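Local coordinates for uncharacterized protein orp (Desulfovibrio gigas, PDB 2WFB) that probably binds a mixed molybdenum-copper sulphide cluster and belongs to the dinitrogenase iron-molybdenum cofactor family, at residues A28-V33 / A60-K65. Sequence-based numbering, arbitrary orientation.
Sequences AGFVVV and AQVLAK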
ATOM      1  N   ALA A  28      -6.033   2.681  -7.843  1.00 13.14           N
ATOM      2  CA  ALA A  28      -7.352   3.336  -7.621  1.00 13.78           C
ATOM      3  C   ALA A  28      -7.469   3.881  -6.172  1.00 13.80           C
ATOM      4  O   ALA A  28      -8.052   4.944  -5.926  1.00 13.06           O
ATOM      5  CB  ALA A  28      -8.533   2.362  -7.953  1.00 13.24           C
ATOM      6  N   GLY A  29      -6.894   3.143  -5.226  1.00 13.19           N
ATOM      7  CA  GLY A  29      -6.973   3.496  -3.827  1.00 12.87           C
ATOM      8  C   GLY A  29      -6.258   2.458  -2.987  1.00 13.14           C
ATOM      9  O   GLY A  29      -5.540   1.601  -3.514  1.00 12.60           O
ATOM     10  N   PHE A  30      -6.476   2.541  -1.674  1.00 13.16           N
ATOM     11  CA  PHE A  30      -5.819   1.694  -0.680  1.00 13.42           C
ATOM     12  C   PHE A  30      -6.862   1.250   0.296  1.00 13.87           C
ATOM     13  O   PHE A  30      -7.620   2.071   0.810  1.00 14.11           O
ATOM     14  CB  PHE A  30      -4.746   2.460   0.112  1.00 13.19           C
ATOM     15  CG  PHE A  30      -3.814   3.256  -0.750  1.00 14.00           C
ATOM     16  CD1 PHE A  30      -2.793   2.638  -1.440  1.00 15.92           C
ATOM     17  CD2 PHE A  30      -3.978   4.628  -0.882  1.00 15.83           C
ATOM     18  CE1 PHE A  30      -1.937   3.371  -2.272  1.00 17.98           C
ATOM     19  CE2 PHE A  30      -3.120   5.361  -1.709  1.00 19.75           C
ATOM     20  CZ  PHE A  30      -2.100   4.727  -2.390  1.00 19.33           C
ATOM     21  N   VAL A  31      -6.916  -0.048   0.541  1.00 14.16           N
ATOM     22  CA  VAL A  31      -7.679  -0.564   1.656  1.00 15.38           C
ATOM     23  C   VAL A  31      -6.714  -0.573   2.839  1.00 16.40           C
ATOM     24  O   VAL A  31      -5.672  -1.228   2.796  1.00 16.98           O
ATOM     25  CB  VAL A  31      -8.222  -1.979   1.379  1.00 15.55           C
ATOM     26  CG1 VAL A  31      -8.869  -2.580   2.657  1.00 16.46           C
ATOM     27  CG2 VAL A  31      -9.234  -1.945   0.276  1.00 14.98           C
ATOM     28  N   VAL A  32      -7.050   0.193   3.872  1.00 17.33           N
ATOM     29  CA  VAL A  32      -6.220   0.318   5.062  1.00 18.56           C
ATOM     30  C   VAL A  32      -6.856  -0.498   6.192  1.00 19.95           C
ATOM     31  O   VAL A  32      -8.005  -0.254   6.539  1.00 19.70           O
ATOM     32  CB  VAL A  32      -6.112   1.780   5.517  1.00 18.06           C
ATOM     33  CG1 VAL A  32      -5.176   1.877   6.744  1.00 18.01           C
ATOM     34  CG2 VAL A  32      -5.614   2.656   4.380  1.00 19.02           C
ATOM     35  N   VAL A  33      -6.119  -1.453   6.751  1.00 22.04           N
ATOM     36  CA  VAL A  33      -6.690  -2.371   7.759  1.00 25.45           C
ATOM     37  C   VAL A  33      -5.895  -2.338   9.055  1.00 27.65           C
ATOM     38  O   VAL A  33      -4.663  -2.255   9.043  1.00 27.67           O
ATOM     39  CB  VAL A  33      -6.770  -3.859   7.272  1.00 25.52           C
ATOM     40  CG1 VAL A  33      -7.770  -4.018   6.166  1.00 26.95           C
ATOM     41  CG2 VAL A  33      -5.450  -4.320   6.774  1.00 26.66           C
ATOM     42  N   ALA A  60       2.340   8.341  -1.444  1.00 17.09           N
ATOM     43  CA  ALA A  60       3.077   8.180  -0.194  1.00 17.46           C
ATOM     44  C   ALA A  60       2.599   9.180   0.861  1.00 18.45           C
ATOM     45  O   ALA A  60       2.462   8.829   2.046  1.00 18.78           O
ATOM     46  CB  ALA A  60       4.560   8.304  -0.437  1.00 17.45           C
ATOM     47  N   GLN A  61       2.341  10.420   0.433  1.00 19.33           N
ATOM     48  CA  GLN A  61       1.786  11.462   1.307  1.00 20.68           C
ATOM     49  C   GLN A  61       0.354  11.167   1.753  1.00 20.36           C
ATOM     50  O   GLN A  61       0.020  11.399   2.905  1.00 20.94           O
ATOM     51  CB  GLN A  61       1.921  12.856   0.679  1.00 20.92           C
ATOM     52  CG  GLN A  61       3.384  13.320   0.707  1.00 25.49           C
ATOM     53  CD  GLN A  61       3.741  14.356  -0.360  1.00 31.30           C
ATOM     54  OE1 GLN A  61       2.870  14.914  -1.033  1.00 34.00           O
ATOM     55  NE2 GLN A  61       5.042  14.621  -0.508  1.00 34.03           N
ATOM     56  N   VAL A  62      -0.475  10.625   0.865  1.00 20.48           N
ATOM     57  CA  VAL A  62      -1.798  10.154   1.257  1.00 20.34           C
ATOM     58  C   VAL A  62      -1.698   9.089   2.378  1.00 20.67           C
ATOM     59  O   VAL A  62      -2.405   9.175   3.389  1.00 20.61           O
ATOM     60  CB  VAL A  62      -2.596   9.661   0.033  1.00 20.40           C
ATOM     61  CG1 VAL A  62      -3.875   8.879   0.459  1.00 19.85           C
ATOM     62  CG2 VAL A  62      -2.986  10.845  -0.848  1.00 20.33           C
ATOM     63  N   LEU A  63      -0.815   8.107   2.206  1.00 21.04           N
ATOM     64  CA  LEU A  63      -0.573   7.071   3.211  1.00 21.17           C
ATOM     65  C   LEU A  63       0.006   7.578   4.534  1.00 21.45           C
ATOM     66  O   LEU A  63      -0.360   7.085   5.582  1.00 21.28           O
ATOM     67  CB  LEU A  63       0.335   5.964   2.652  1.00 20.90           C
ATOM     68  CG  LEU A  63      -0.278   5.057   1.587  1.00 20.37           C
ATOM     69  CD1 LEU A  63       0.718   3.962   1.208  1.00 18.47           C
ATOM     70  CD2 LEU A  63      -1.577   4.444   2.080  1.00 20.93           C
ATOM     71  N   ALA A  64       0.918   8.541   4.490  1.00 21.73           N
ATOM     72  CA  ALA A  64       1.482   9.084   5.710  1.00 22.12           C
ATOM     73  C   ALA A  64       0.365   9.753   6.505  1.00 23.12           C
ATOM     74  O   ALA A  64       0.304   9.601   7.716  1.00 22.67           O
ATOM     75  CB  ALA A  64       2.624  10.055   5.418  1.00 21.94           C
ATOM     76  N   LYS A  65      -0.541  10.442   5.804  1.00 23.99           N
ATOM     77  CA  LYS A  65      -1.736  11.062   6.408  1.00 25.17           C
ATOM     78  C   LYS A  65      -2.723  10.089   7.036  1.00 25.35           C
ATOM     79  O   LYS A  65      -3.391  10.431   8.017  1.00 25.45           O
ATOM     80  CB  LYS A  65      -2.461  11.973   5.402  1.00 25.35           C
ATOM     81  CG  LYS A  65      -1.651  13.237   5.112  1.00 29.00           C
ATOM     82  CD  LYS A  65      -2.326  14.153   4.100  1.00 34.56           C
ATOM     83  CE  LYS A  65      -1.298  15.075   3.425  1.00 36.94           C
ATOM     84  NZ  LYS A  65      -1.650  15.351   1.981  1.00 41.12           N
TER
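F30 of strand 29-34 presents one face of its ring to the CD2 methyl of L63 on helix 55-66. L63 CD2 sits 3.9 Å from the centroid of the F30 ring, only 18° off the normal, which makes this a CH-pi contact. The methyl is displaced toward F30 CG and F30 CD2, and L63 CD2 is 3.8 Å from F30 CG. F30 carries its CG beside the backbone N and anti to the carbonyl carbon (chi1 -48°), and the ring thereby extends from the sheet toward the helix. The CA-CB bond of L63 does not aim at the strand; with CD1 anti to CA (chi2 -176°), the other branch, CD2, is the one turned onto the ring. V62, one residue earlier, comes in obliquely at F30 CE2, an atom that V62 CG1 and L63 CD2 both approach to 4.2 Å. V43 of strand 40-44 also touches V62, while A8 of strand 6-11 and L84 of helix 78-86 pack against L63, joining this contact to a wider core between helix and mixed sheet in an alpha/beta fold. No hydrogen bond or salt bridge links the two segments: the contact itself rests on dispersion and apolar burial, so shape fit rather than any directional polar bond between them sets how the ring lies against the helix.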